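Local coordinates for glutathione S-transferase, N-terminal domain protein (Pseudomonas putida, PDB 4NAX), which binds glutathione disulfide and probably acts as a transferase, as other members of the glutathione transferase superfamily do, at residues L104-P109 with A175-I180; E19-Y24 with I74-G79; R171-E176 with Q211-N216; P14-E19 with A44-K49. One frame throughout, in Å; residues are numbered along the deposited sequence.

Interaction 1 (L104-P109 with A175-I180); sequences LLSQDP and AEEYSI
At the capped N terminus of helix 180-193, I180 gives its backbone N-H to the carbonyl of L104. The bond from I180 N to L104 O is 2.9 Å long, nearly straight at 162°, and lies in the carbonyl plane. Round the same oxygen folds the isoleucine itself, with CG2 of I180 3.6 Å from L104 O. The start of this helix has the Ser-x-x-Asp sequence of the N-capping box of glutathione transferases: the D182 carboxylate accepts from S179 N, while S179 OG caps A181 N. Y178, one residue earlier, packs on I183 as in a hydrophobic staple, and L104 joins that pair. L104 has CG anti to the carbonyl carbon (chi1 -61°), beside its own N, and from there L104 CD2 reaches 3.4 Å from Y178 CD2, obliquely to the ring, whose hydroxyl bonds to E40 of helix 31-41. Deeper in, L105 CD2 lies 4.3 Å from I180 CD1. Farther along the interdomain linker, S106 OG accepts from D108 N at 3.0 Å in an ST turn.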
loop_
_atom_site.group_PDB
_atom_site.type_symbol
_atom_site.label_atom_id
_atom_site.label_comp_id
_atom_site.label_asym_id
_atom_site.label_seq_id
_atom_site.Cartn_x
_atom_site.Cartn_y
_atom_site.Cartn_z
ATOM N N LEU A 104 -7.037 -5.107 -16.859
ATOM C CA LEU A 104 -6.417 -3.977 -16.166
ATOM C C LEU A 104 -5.224 -4.344 -15.307
ATOM O O LEU A 104 -4.785 -3.571 -14.449
ATOM C CB LEU A 104 -7.465 -3.155 -15.409
ATOM C CG LEU A 104 -8.538 -2.563 -16.339
ATOM C CD1 LEU A 104 -9.679 -1.981 -15.546
ATOM C CD2 LEU A 104 -7.998 -1.477 -17.242
ATOM N N LEU A 105 -4.642 -5.493 -15.603
ATOM C CA LEU A 105 -3.346 -5.880 -15.050
ATOM C C LEU A 105 -2.748 -6.820 -16.087
ATOM O O LEU A 105 -3.287 -7.889 -16.342
ATOM C CB LEU A 105 -3.478 -6.573 -13.697
ATOM C CG LEU A 105 -2.195 -7.057 -13.016
ATOM C CD1 LEU A 105 -1.174 -5.938 -12.845
ATOM C CD2 LEU A 105 -2.508 -7.709 -11.667
ATOM N N SER A 106 -1.651 -6.405 -16.701
ATOM C CA SER A 106 -1.080 -7.132 -17.826
ATOM C C SER A 106 -0.772 -8.565 -17.489
ATOM O O SER A 106 -0.310 -8.862 -16.398
ATOM C CB SER A 106 0.222 -6.473 -18.256
ATOM O OG SER A 106 0.753 -7.088 -19.419
ATOM N N GLN A 107 -0.978 -9.427 -18.483
ATOM C CA GLN A 107 -0.559 -10.820 -18.420
ATOM C C GLN A 107 0.932 -10.979 -18.743
ATOM O O GLN A 107 1.510 -12.037 -18.477
ATOM C CB GLN A 107 -1.350 -11.716 -19.387
ATOM C CG GLN A 107 -2.846 -11.432 -19.517
ATOM C CD GLN A 107 -3.707 -12.230 -18.559
ATOM O OE1 GLN A 107 -3.417 -13.390 -18.264
ATOM N NE2 GLN A 107 -4.782 -11.609 -18.068
ATOM N N ASP A 108 1.543 -9.960 -19.344
ATOM C CA ASP A 108 2.981 -9.965 -19.537
ATOM C C ASP A 108 3.640 -9.826 -18.161
ATOM O O ASP A 108 3.365 -8.851 -17.463
ATOM C CB ASP A 108 3.437 -8.808 -20.426
ATOM C CG ASP A 108 4.945 -8.711 -20.474
ATOM O OD1 ASP A 108 5.573 -9.602 -21.070
ATOM O OD2 ASP A 108 5.510 -7.783 -19.873
ATOM N N PRO A 109 4.506 -10.778 -17.783
ATOM C CA PRO A 109 4.988 -10.736 -16.406
ATOM C C PRO A 109 5.715 -9.453 -16.018
ATOM O O PRO A 109 5.459 -8.906 -14.947
ATOM C CB PRO A 109 5.900 -11.964 -16.315
ATOM C CG PRO A 109 5.336 -12.911 -17.302
ATOM C CD PRO A 109 4.833 -12.059 -18.438
ATOM N N ALA A 175 1.586 2.251 -16.703
ATOM C CA ALA A 175 2.171 1.106 -17.383
ATOM C C ALA A 175 1.805 1.187 -18.867
ATOM O O ALA A 175 1.215 2.169 -19.311
ATOM C CB ALA A 175 1.691 -0.188 -16.755
ATOM N N GLU A 176 2.193 0.183 -19.651
ATOM C CA GLU A 176 1.994 0.247 -21.102
ATOM C C GLU A 176 0.536 0.282 -21.521
ATOM O O GLU A 176 0.206 0.854 -22.567
ATOM C CB GLU A 176 2.753 -0.884 -21.808
ATOM C CG GLU A 176 4.269 -0.663 -21.733
ATOM C CD GLU A 176 5.126 -1.803 -22.252
ATOM O OE1 GLU A 176 4.595 -2.901 -22.508
ATOM O OE2 GLU A 176 6.357 -1.602 -22.385
ATOM N N GLU A 177 -0.325 -0.319 -20.705
ATOM C CA GLU A 177 -1.768 -0.216 -20.880
ATOM C C GLU A 177 -2.399 0.381 -19.629
ATOM O O GLU A 177 -1.882 0.212 -18.514
ATOM C CB GLU A 177 -2.399 -1.590 -21.143
ATOM C CG GLU A 177 -2.042 -2.217 -22.482
ATOM C CD GLU A 177 -0.666 -2.858 -22.481
ATOM O OE1 GLU A 177 0.111 -2.579 -23.415
ATOM O OE2 GLU A 177 -0.355 -3.626 -21.545
ATOM N N TYR A 178 -3.521 1.073 -19.815
ATOM C CA TYR A 178 -4.362 1.516 -18.713
ATOM C C TYR A 178 -4.539 0.366 -17.732
ATOM O O TYR A 178 -4.772 -0.777 -18.127
ATOM C CB TYR A 178 -5.712 1.966 -19.261
ATOM C CG TYR A 178 -6.740 2.423 -18.235
ATOM C CD1 TYR A 178 -6.498 3.506 -17.413
ATOM C CD2 TYR A 178 -7.974 1.790 -18.140
ATOM C CE1 TYR A 178 -7.456 3.963 -16.521
ATOM C CE2 TYR A 178 -8.937 2.228 -17.258
ATOM C CZ TYR A 178 -8.681 3.316 -16.438
ATOM O OH TYR A 178 -9.642 3.790 -15.564
ATOM N N SER A 179 -4.404 0.652 -16.443
ATOM C CA SER A 179 -4.352 -0.424 -15.457
ATOM C C SER A 179 -4.877 0.013 -14.108
ATOM O O SER A 179 -5.190 1.192 -13.867
ATOM C CB SER A 179 -2.900 -0.873 -15.265
ATOM O OG SER A 179 -2.167 0.060 -14.464
ATOM N N ILE A 180 -4.928 -0.965 -13.203
ATOM C CA ILE A 180 -5.253 -0.692 -11.813
ATOM C C ILE A 180 -4.337 0.341 -11.154
ATOM O O ILE A 180 -4.749 0.966 -10.166
ATOM C CB ILE A 180 -5.312 -1.984 -10.960
ATOM C CG1 ILE A 180 -3.991 -2.759 -10.955
ATOM C CG2 ILE A 180 -6.490 -2.833 -11.410
ATOM C CD1 ILE A 180 -4.024 -3.987 -10.053
#

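Interaction 2 (E19-Y24 with I74-G79); sequences ERLQLY and ILDPNG
Q22 and L75 form a hydrogen-bonded antiparallel pair in the thioredoxin-like sheet of the N-terminal domain, where strands 21-24 and 74-76 run at 174° to each other. Q22 N to L75 O and L75 N to Q22 O are both 2.9 Å. The glutamine side chain illustrates how both ends of a buried amide can find partners. Q22 CB passes 3.5 Å from L75 O and Q22 CG 3.7 Å from that same oxygen. There the chain bends, chi2 of -72° turning CD off the straight course, and the amide departs from the second strand. Q22 NE2 donates to R20 O at 2.9 Å, meeting that carbonyl from above its plane, and also to E46 OE1, while Q22 OE1 bonds to H48 NE2; these partners fix the rotation of the amide. Beyond Q22, Y24 lies beside L75 and points the same way, the ring edge turned to L75 CB. On the other face of the sheet, toward helices 31-41 and 90-101, L23 CD1 rests 3.9 Å from I74 CG2, and L21 CD2 touches the same methyl. At the strand end D76 OD1 accepts from N78 N in an Asx turn, while D76 OD2 bonds to Y96 OH and forms a salt bridge with K100. Just beyond, P77 packs its CD against R20 O. The N78 amide then points N78 ND2 at E19 O, 3.0 Å away with 154° at the hydrogen.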
loop_
_atom_site.group_PDB
_atom_site.type_symbol
_atom_site.label_atom_id
_atom_site.label_comp_id
_atom_site.label_asym_id
_atom_site.label_seq_id
_atom_site.Cartn_x
_atom_site.Cartn_y
_atom_site.Cartn_z
ATOM N N GLU A 19 -26.226 -13.184 -5.608
ATOM C CA GLU A 19 -25.370 -13.755 -6.639
ATOM C C GLU A 19 -24.324 -12.756 -7.150
ATOM O O GLU A 19 -23.464 -13.119 -7.946
ATOM C CB GLU A 19 -26.234 -14.253 -7.807
ATOM C CG GLU A 19 -26.797 -13.183 -8.762
ATOM C CD GLU A 19 -28.003 -12.358 -8.268
ATOM O OE1 GLU A 19 -28.505 -11.572 -9.100
ATOM O OE2 GLU A 19 -28.446 -12.455 -7.110
ATOM N N ARG A 20 -24.425 -11.493 -6.719
ATOM C CA ARG A 20 -23.499 -10.437 -7.143
ATOM C C ARG A 20 -22.499 -10.104 -6.071
ATOM O O ARG A 20 -22.820 -10.096 -4.893
ATOM C CB ARG A 20 -24.255 -9.144 -7.488
ATOM C CG ARG A 20 -25.203 -9.320 -8.657
ATOM C CD ARG A 20 -25.887 -8.022 -9.064
ATOM N NE ARG A 20 -26.854 -8.356 -10.092
ATOM C CZ ARG A 20 -27.889 -7.619 -10.465
ATOM N NH1 ARG A 20 -28.111 -6.441 -9.913
ATOM N NH2 ARG A 20 -28.710 -8.084 -11.411
ATOM N N LEU A 21 -21.292 -9.737 -6.509
ATOM C CA LEU A 21 -20.305 -9.128 -5.623
ATOM C C LEU A 21 -20.950 -7.964 -4.862
ATOM O O LEU A 21 -21.635 -7.111 -5.452
ATOM C CB LEU A 21 -19.110 -8.667 -6.442
ATOM C CG LEU A 21 -17.960 -8.050 -5.637
ATOM C CD1 LEU A 21 -16.637 -8.338 -6.321
ATOM C CD2 LEU A 21 -18.118 -6.546 -5.442
ATOM N N GLN A 22 -20.708 -7.948 -3.556
ATOM C CA GLN A 22 -21.208 -6.927 -2.647
ATOM C C GLN A 22 -20.085 -5.950 -2.343
ATOM O O GLN A 22 -18.994 -6.353 -1.943
ATOM C CB GLN A 22 -21.709 -7.569 -1.342
ATOM C CG GLN A 22 -22.748 -8.673 -1.550
ATOM C CD GLN A 22 -24.090 -8.140 -1.991
ATOM O OE1 GLN A 22 -24.702 -7.323 -1.292
ATOM N NE2 GLN A 22 -24.566 -8.594 -3.129
ATOM N N LEU A 23 -20.366 -4.667 -2.547
ATOM C CA LEU A 23 -19.434 -3.588 -2.269
ATOM C C LEU A 23 -19.936 -2.755 -1.106
ATOM O O LEU A 23 -21.079 -2.310 -1.117
ATOM C CB LEU A 23 -19.282 -2.683 -3.489
ATOM C CG LEU A 23 -18.449 -1.424 -3.307
ATOM C CD1 LEU A 23 -16.990 -1.735 -2.984
ATOM C CD2 LEU A 23 -18.548 -0.535 -4.535
ATOM N N TYR A 24 -19.077 -2.534 -0.111
ATOM C CA TYR A 24 -19.414 -1.735 1.076
ATOM C C TYR A 24 -18.470 -0.548 1.064
ATOM O O TYR A 24 -17.272 -0.704 1.291
ATOM C CB TYR A 24 -19.292 -2.570 2.349
ATOM C CG TYR A 24 -20.000 -3.915 2.250
ATOM C CD1 TYR A 24 -21.366 -4.059 2.508
ATOM C CD2 TYR A 24 -19.304 -5.045 1.851
ATOM C CE1 TYR A 24 -21.991 -5.297 2.392
ATOM C CE2 TYR A 24 -19.920 -6.282 1.757
ATOM C CZ TYR A 24 -21.264 -6.404 2.002
ATOM O OH TYR A 24 -21.852 -7.646 1.907
ATOM N N ILE A 74 -15.228 -5.620 0.215
ATOM C CA ILE A 74 -16.108 -6.416 -0.622
ATOM C C ILE A 74 -16.410 -7.773 0.004
ATOM O O ILE A 74 -15.656 -8.280 0.840
ATOM C CB ILE A 74 -15.553 -6.636 -2.046
ATOM C CG1 ILE A 74 -14.226 -7.413 -2.037
ATOM C CG2 ILE A 74 -15.404 -5.300 -2.768
ATOM C CD1 ILE A 74 -13.819 -7.981 -3.377
ATOM N N LEU A 75 -17.506 -8.360 -0.459
ATOM C CA LEU A 75 -17.827 -9.774 -0.202
ATOM C C LEU A 75 -18.269 -10.341 -1.542
ATOM O O LEU A 75 -19.341 -10.001 -2.047
ATOM C CB LEU A 75 -18.902 -9.910 0.856
ATOM C CG LEU A 75 -19.317 -11.340 1.201
ATOM C CD1 LEU A 75 -18.147 -12.189 1.660
ATOM C CD2 LEU A 75 -20.403 -11.269 2.265
ATOM N N ASP A 76 -17.407 -11.145 -2.158
ATOM C CA ASP A 76 -17.694 -11.707 -3.481
ATOM C C ASP A 76 -18.237 -13.117 -3.285
ATOM O O ASP A 76 -17.485 -14.003 -2.866
ATOM C CB ASP A 76 -16.436 -11.783 -4.321
ATOM C CG ASP A 76 -16.691 -12.217 -5.752
ATOM O OD1 ASP A 76 -17.864 -12.465 -6.082
ATOM O OD2 ASP A 76 -15.736 -12.308 -6.537
ATOM N N PRO A 77 -19.529 -13.350 -3.587
ATOM C CA PRO A 77 -20.047 -14.713 -3.430
ATOM C C PRO A 77 -19.345 -15.703 -4.366
ATOM O O PRO A 77 -19.288 -16.911 -4.055
ATOM C CB PRO A 77 -21.532 -14.585 -3.770
ATOM C CG PRO A 77 -21.638 -13.370 -4.621
ATOM C CD PRO A 77 -20.539 -12.446 -4.172
ATOM N N ASN A 78 -18.859 -15.200 -5.496
ATOM C CA ASN A 78 -18.201 -16.010 -6.518
ATOM C C ASN A 78 -16.686 -15.901 -6.426
ATOM O O ASN A 78 -16.011 -15.614 -7.401
ATOM C CB ASN A 78 -18.720 -15.620 -7.896
ATOM C CG ASN A 78 -20.230 -15.515 -7.915
ATOM O OD1 ASN A 78 -20.915 -16.476 -7.583
ATOM N ND2 ASN A 78 -20.756 -14.337 -8.254
ATOM N N GLY A 79 -16.172 -16.147 -5.223
ATOM C CA GLY A 79 -14.738 -16.106 -5.000
ATOM C C GLY A 79 -14.080 -17.407 -5.415
ATOM O O GLY A 79 -14.703 -18.271 -6.043
#

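Interaction 3 (R171-E176 with Q211-N216); sequences RQWMAE and QRVLAN
R212 leaves its helix with CG anti to the backbone N (chi1 170°) and bends at chi3 (61°), which turns NE off the extended line; the guanidinium meets the loop at R171 edge-on. R212 NH1 and R212 NH2 both donate end-on to R171 O, each at 2.9 Å, with the oxygen near the guanidinium plane. One carbonyl thus holds two N-H groups, and V213 CG2, 3.5 Å above one face of the R212 guanidinium toward the rim, backs the flat group. R212 NH2 also forms a salt bridge with E209. A leucine in place of R212 would probably leave R171 O without these two donors and the carboxylate of E209 without its charge mate. Two waters complete the junction. One molecule accepts from Q172 NE2 at 2.8 Å and from R212 NH1, and donates to N216 OD1. A second donates to Q172 O at 2.6 Å and to N216 OD1, and sits over a face of the W173 ring near its rim. The indole itself meets V213 obliquely, W173 CE3 lying 3.8 Å from V213 CG1. On the loop side, R171 NE closes back on W173 O at 2.9 Å. The contact ties the loop between helices 148-168 and 180-193 to helix 208-219 within the C-terminal helical domain, where V213 also packs on L168 of helix 148-168 and on F186 of helix 180-193.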
loop_
_atom_site.group_PDB
_atom_site.type_symbol
_atom_site.label_atom_id
_atom_site.label_comp_id
_atom_site.label_asym_id
_atom_site.label_seq_id
_atom_site.Cartn_x
_atom_site.Cartn_y
_atom_site.Cartn_z
ATOM N N ARG A 171 4.142 9.298 -22.174
ATOM C CA ARG A 171 3.313 8.109 -21.915
ATOM C C ARG A 171 1.849 8.486 -21.779
ATOM O O ARG A 171 1.526 9.598 -21.365
ATOM C CB ARG A 171 3.640 7.486 -20.551
ATOM C CG ARG A 171 5.053 7.087 -20.277
ATOM C CD ARG A 171 5.025 6.300 -19.002
ATOM N NE ARG A 171 4.416 5.014 -19.276
ATOM C CZ ARG A 171 5.100 3.882 -19.378
ATOM N NH1 ARG A 171 6.423 3.882 -19.220
ATOM N NH2 ARG A 171 4.468 2.750 -19.658
ATOM N N GLN A 172 0.977 7.520 -22.036
ATOM C CA GLN A 172 -0.440 7.701 -21.759
ATOM C C GLN A 172 -0.814 7.338 -20.327
ATOM O O GLN A 172 -1.660 7.997 -19.731
ATOM C CB GLN A 172 -1.287 6.866 -22.731
ATOM C CG GLN A 172 -1.069 7.212 -24.191
ATOM C CD GLN A 172 -1.202 8.698 -24.479
ATOM O OE1 GLN A 172 -0.310 9.317 -25.068
ATOM N NE2 GLN A 172 -2.317 9.270 -24.081
ATOM N N TRP A 173 -0.194 6.288 -19.786
ATOM C CA TRP A 173 -0.590 5.709 -18.507
ATOM C C TRP A 173 0.631 5.268 -17.710
ATOM O O TRP A 173 1.772 5.336 -18.186
ATOM C CB TRP A 173 -1.561 4.536 -18.705
ATOM C CG TRP A 173 -2.821 4.869 -19.432
ATOM C CD1 TRP A 173 -3.194 4.415 -20.665
ATOM C CD2 TRP A 173 -3.911 5.671 -18.954
ATOM N NE1 TRP A 173 -4.425 4.919 -21.000
ATOM C CE2 TRP A 173 -4.893 5.685 -19.970
ATOM C CE3 TRP A 173 -4.136 6.411 -17.790
ATOM C CZ2 TRP A 173 -6.090 6.391 -19.848
ATOM C CZ3 TRP A 173 -5.342 7.115 -17.663
ATOM C CH2 TRP A 173 -6.301 7.092 -18.687
ATOM N N MET A 174 0.414 4.843 -16.475
ATOM C CA MET A 174 1.538 4.425 -15.635
ATOM C C MET A 174 2.316 3.246 -16.215
ATOM O O MET A 174 3.561 3.224 -16.191
ATOM C CB MET A 174 1.053 4.085 -14.227
ATOM C CG MET A 174 0.503 5.277 -13.451
ATOM S SD MET A 174 1.630 6.672 -13.243
ATOM C CE MET A 174 2.881 5.948 -12.187
ATOM N N ALA A 175 1.586 2.251 -16.703
ATOM C CA ALA A 175 2.171 1.106 -17.383
ATOM C C ALA A 175 1.805 1.187 -18.867
ATOM O O ALA A 175 1.215 2.169 -19.311
ATOM C CB ALA A 175 1.691 -0.188 -16.755
ATOM N N GLU A 176 2.193 0.183 -19.651
ATOM C CA GLU A 176 1.994 0.247 -21.102
ATOM C C GLU A 176 0.536 0.282 -21.521
ATOM O O GLU A 176 0.206 0.854 -22.567
ATOM C CB GLU A 176 2.753 -0.884 -21.808
ATOM C CG GLU A 176 4.269 -0.663 -21.733
ATOM C CD GLU A 176 5.126 -1.803 -22.252
ATOM O OE1 GLU A 176 4.595 -2.901 -22.508
ATOM O OE2 GLU A 176 6.357 -1.602 -22.385
ATOM N N GLN A 211 -1.432 16.571 -15.119
ATOM C CA GLN A 211 -2.665 17.241 -15.541
ATOM C C GLN A 211 -3.265 16.580 -16.777
ATOM O O GLN A 211 -4.469 16.346 -16.847
ATOM C CB GLN A 211 -2.399 18.705 -15.870
ATOM C CG GLN A 211 -2.121 19.589 -14.673
ATOM C CD GLN A 211 -1.663 20.972 -15.089
ATOM O OE1 GLN A 211 -0.743 21.536 -14.500
ATOM N NE2 GLN A 211 -2.288 21.511 -16.130
ATOM N N ARG A 212 -2.415 16.294 -17.758
ATOM C CA ARG A 212 -2.858 15.673 -18.995
ATOM C C ARG A 212 -3.500 14.312 -18.750
ATOM O O ARG A 212 -4.582 14.018 -19.268
ATOM C CB ARG A 212 -1.686 15.536 -19.962
ATOM C CG ARG A 212 -1.957 14.687 -21.190
ATOM C CD ARG A 212 -0.756 14.687 -22.129
ATOM N NE ARG A 212 0.429 14.135 -21.460
ATOM C CZ ARG A 212 0.679 12.837 -21.312
ATOM N NH1 ARG A 212 -0.141 11.921 -21.804
ATOM N NH2 ARG A 212 1.754 12.445 -20.649
ATOM N N VAL A 213 -2.824 13.471 -17.979
ATOM C CA VAL A 213 -3.316 12.111 -17.754
ATOM C C VAL A 213 -4.556 12.121 -16.834
ATOM O O VAL A 213 -5.511 11.371 -17.069
ATOM C CB VAL A 213 -2.188 11.194 -17.256
ATOM C CG1 VAL A 213 -2.724 9.803 -16.973
ATOM C CG2 VAL A 213 -1.095 11.127 -18.315
ATOM N N LEU A 214 -4.567 12.999 -15.833
ATOM C CA LEU A 214 -5.755 13.165 -15.005
ATOM C C LEU A 214 -6.971 13.538 -15.847
ATOM O O LEU A 214 -8.057 12.971 -15.693
ATOM C CB LEU A 214 -5.530 14.213 -13.927
ATOM C CG LEU A 214 -6.758 14.539 -13.073
ATOM C CD1 LEU A 214 -7.201 13.319 -12.266
ATOM C CD2 LEU A 214 -6.462 15.710 -12.141
ATOM N N ALA A 215 -6.800 14.503 -16.745
ATOM C CA ALA A 215 -7.916 14.887 -17.621
ATOM C C ALA A 215 -8.390 13.697 -18.468
ATOM O O ALA A 215 -9.593 13.463 -18.607
ATOM C CB ALA A 215 -7.545 16.065 -18.505
ATOM N N ASN A 216 -7.454 12.927 -19.015
ATOM C CA ASN A 216 -7.826 11.768 -19.810
ATOM C C ASN A 216 -8.616 10.739 -18.955
ATOM O O ASN A 216 -9.606 10.152 -19.392
ATOM C CB ASN A 216 -6.596 11.048 -20.372
ATOM C CG ASN A 216 -5.796 11.859 -21.370
ATOM O OD1 ASN A 216 -4.636 11.491 -21.667
ATOM N ND2 ASN A 216 -6.372 12.917 -21.917
HETATM O O HOH W 1 -3.992 8.881 -20.519
HETATM O O HOH W 2 -2.435 12.001 -23.631
#

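Interaction 4 (P14-E19 with A44-K49); sequences PAKHPE and AYEAHK
The E46 carboxylate and the H17 imidazole are turned 72° apart, with OE1 of E46 placed obliquely to the ring. K16 CB covers one face of the H17 ring, 3.9 Å above its plane and offset toward the rim. The second imidazole, H48, brings H48 CE1 to 3.3 Å from P14 O, again obliquely. E46 extends from its strand with CG anti to the backbone N (chi1 -178°), the straight chain carrying both oxygens to the loop backbone. E46 OE2 takes K16 N at 2.8 Å through its syn lone pair. H17 N meets E46 OE1 at 2.8 Å from above the carboxylate plane. Two successive backbone N-H groups thus share one buried carboxylate, whose OE1 also accepts from Q22. An alanine here would probably leave the N-H groups of K16 and H17 without these acceptors and let the loop shift. Strand 45-49, outermost on its side of the domain's sheet, is the second strand of the beta-alpha-beta crossover (21-25, 31-41, 45-49), parallel to strand 21-25, in the thioredoxin-like fold.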
loop_
_atom_site.group_PDB
_atom_site.type_symbol
_atom_site.label_atom_id
_atom_site.label_comp_id
_atom_site.label_asym_id
_atom_site.label_seq_id
_atom_site.Cartn_x
_atom_site.Cartn_y
_atom_site.Cartn_z
ATOM N N PRO A 14 -28.223 -5.961 3.889
ATOM C CA PRO A 14 -28.645 -7.182 3.209
ATOM C C PRO A 14 -28.420 -7.138 1.704
ATOM O O PRO A 14 -28.547 -6.092 1.090
ATOM C CB PRO A 14 -30.143 -7.268 3.523
ATOM C CG PRO A 14 -30.337 -6.452 4.747
ATOM C CD PRO A 14 -29.288 -5.380 4.715
ATOM N N ALA A 15 -28.130 -8.297 1.129
ATOM C CA ALA A 15 -27.975 -8.436 -0.294
ATOM C C ALA A 15 -29.338 -8.645 -0.963
ATOM O O ALA A 15 -30.014 -9.643 -0.708
ATOM C CB ALA A 15 -27.071 -9.616 -0.600
ATOM N N LYS A 16 -29.738 -7.705 -1.815
ATOM C CA LYS A 16 -30.880 -7.869 -2.725
ATOM C C LYS A 16 -30.553 -8.825 -3.867
ATOM O O LYS A 16 -31.455 -9.444 -4.445
ATOM C CB LYS A 16 -31.324 -6.512 -3.298
ATOM C CG LYS A 16 -31.703 -5.507 -2.228
ATOM C CD LYS A 16 -32.379 -4.265 -2.775
ATOM C CE LYS A 16 -33.110 -3.531 -1.653
ATOM N NZ LYS A 16 -34.388 -4.181 -1.243
ATOM N N HIS A 17 -29.256 -8.915 -4.186
ATOM C CA HIS A 17 -28.765 -9.701 -5.300
ATOM C C HIS A 17 -27.598 -10.528 -4.789
ATOM O O HIS A 17 -26.432 -10.199 -5.047
ATOM C CB HIS A 17 -28.290 -8.799 -6.436
ATOM C CG HIS A 17 -29.278 -7.748 -6.836
ATOM N ND1 HIS A 17 -30.433 -8.029 -7.529
ATOM C CD2 HIS A 17 -29.268 -6.407 -6.654
ATOM C CE1 HIS A 17 -31.092 -6.910 -7.761
ATOM N NE2 HIS A 17 -30.410 -5.912 -7.229
ATOM N N PRO A 18 -27.902 -11.602 -4.045
ATOM C CA PRO A 18 -26.805 -12.345 -3.391
ATOM C C PRO A 18 -25.877 -13.117 -4.333
ATOM O O PRO A 18 -24.814 -13.570 -3.903
ATOM C CB PRO A 18 -27.540 -13.300 -2.452
ATOM C CG PRO A 18 -28.898 -13.438 -3.053
ATOM C CD PRO A 18 -29.227 -12.125 -3.676
ATOM N N GLU A 19 -26.226 -13.184 -5.608
ATOM C CA GLU A 19 -25.370 -13.755 -6.639
ATOM C C GLU A 19 -24.324 -12.756 -7.150
ATOM O O GLU A 19 -23.464 -13.119 -7.946
ATOM C CB GLU A 19 -26.234 -14.253 -7.807
ATOM C CG GLU A 19 -26.797 -13.183 -8.762
ATOM C CD GLU A 19 -28.003 -12.358 -8.268
ATOM O OE1 GLU A 19 -28.505 -11.572 -9.100
ATOM O OE2 GLU A 19 -28.446 -12.455 -7.110
ATOM N N ALA A 44 -20.979 -7.420 -12.587
ATOM C CA ALA A 44 -22.159 -7.098 -11.783
ATOM C C ALA A 44 -21.771 -6.897 -10.333
ATOM O O ALA A 44 -20.977 -7.645 -9.796
ATOM C CB ALA A 44 -23.186 -8.213 -11.897
ATOM N N TYR A 45 -22.348 -5.890 -9.686
ATOM C CA TYR A 45 -22.117 -5.683 -8.279
ATOM C C TYR A 45 -23.265 -4.942 -7.651
ATOM O O TYR A 45 -24.029 -4.257 -8.342
ATOM C CB TYR A 45 -20.805 -4.946 -8.031
ATOM C CG TYR A 45 -20.762 -3.483 -8.436
ATOM C CD1 TYR A 45 -20.659 -3.096 -9.763
ATOM C CD2 TYR A 45 -20.771 -2.496 -7.477
ATOM C CE1 TYR A 45 -20.578 -1.762 -10.137
ATOM C CE2 TYR A 45 -20.669 -1.160 -7.809
ATOM C CZ TYR A 45 -20.594 -0.783 -9.137
ATOM O OH TYR A 45 -20.465 0.560 -9.416
ATOM N N GLU A 46 -23.373 -5.097 -6.337
ATOM C CA GLU A 46 -24.398 -4.465 -5.539
ATOM C C GLU A 46 -23.702 -3.568 -4.528
ATOM O O GLU A 46 -23.031 -4.036 -3.595
ATOM C CB GLU A 46 -25.239 -5.529 -4.833
ATOM C CG GLU A 46 -26.375 -4.946 -4.022
ATOM C CD GLU A 46 -27.255 -5.987 -3.358
ATOM O OE1 GLU A 46 -27.140 -7.192 -3.665
ATOM O OE2 GLU A 46 -28.090 -5.574 -2.515
ATOM N N ALA A 47 -23.860 -2.268 -4.732
ATOM C CA ALA A 47 -23.226 -1.271 -3.891
ATOM C C ALA A 47 -24.061 -0.909 -2.666
ATOM O O ALA A 47 -25.284 -0.745 -2.732
ATOM C CB ALA A 47 -22.914 -0.014 -4.699
ATOM N N HIS A 48 -23.362 -0.766 -1.552
ATOM C CA HIS A 48 -23.946 -0.414 -0.278
ATOM C C HIS A 48 -23.208 0.753 0.326
ATOM O O HIS A 48 -21.977 0.725 0.442
ATOM C CB HIS A 48 -23.853 -1.590 0.689
ATOM C CG HIS A 48 -24.543 -2.828 0.213
ATOM N ND1 HIS A 48 -25.914 -3.000 0.253
ATOM C CD2 HIS A 48 -24.043 -3.946 -0.356
ATOM C CE1 HIS A 48 -26.221 -4.187 -0.224
ATOM N NE2 HIS A 48 -25.107 -4.768 -0.629
ATOM N N LYS A 49 -23.954 1.774 0.729
ATOM C CA LYS A 49 -23.353 2.936 1.370
ATOM C C LYS A 49 -23.069 2.720 2.854
ATOM O O LYS A 49 -23.982 2.399 3.634
ATOM C CB LYS A 49 -24.275 4.137 1.214
ATOM C CG LYS A 49 -23.703 5.393 1.840
ATOM C CD LYS A 49 -24.611 6.591 1.623
ATOM C CE LYS A 49 -23.969 7.840 2.173
ATOM N NZ LYS A 49 -24.914 8.987 2.167
#

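Overall arrangement
From the N terminus, interaction 4 opens first and closes on strand 45-49, enclosing strand 21-25 and helix 31-41. Interaction 2 starts at E19, which both share, and closes at 74-79, so the two cross; both belong to one sheet, with centres about 7 Å apart. Only after both are complete does interaction 1 begin, in the linker after helix 90-101. It closes across helices 109-137 and 148-168 at 175-180, joining the linker to the start of helix 180-193. Interaction 3 leaves from the same loop, sharing A175 and E176, and closes round helix 180-193 on helix 208-219. Interactions 2 and 4 thus tie together parts of the N-terminal domain and interaction 3 parts of the C-terminal one, while interaction 1 lies where the domains meet.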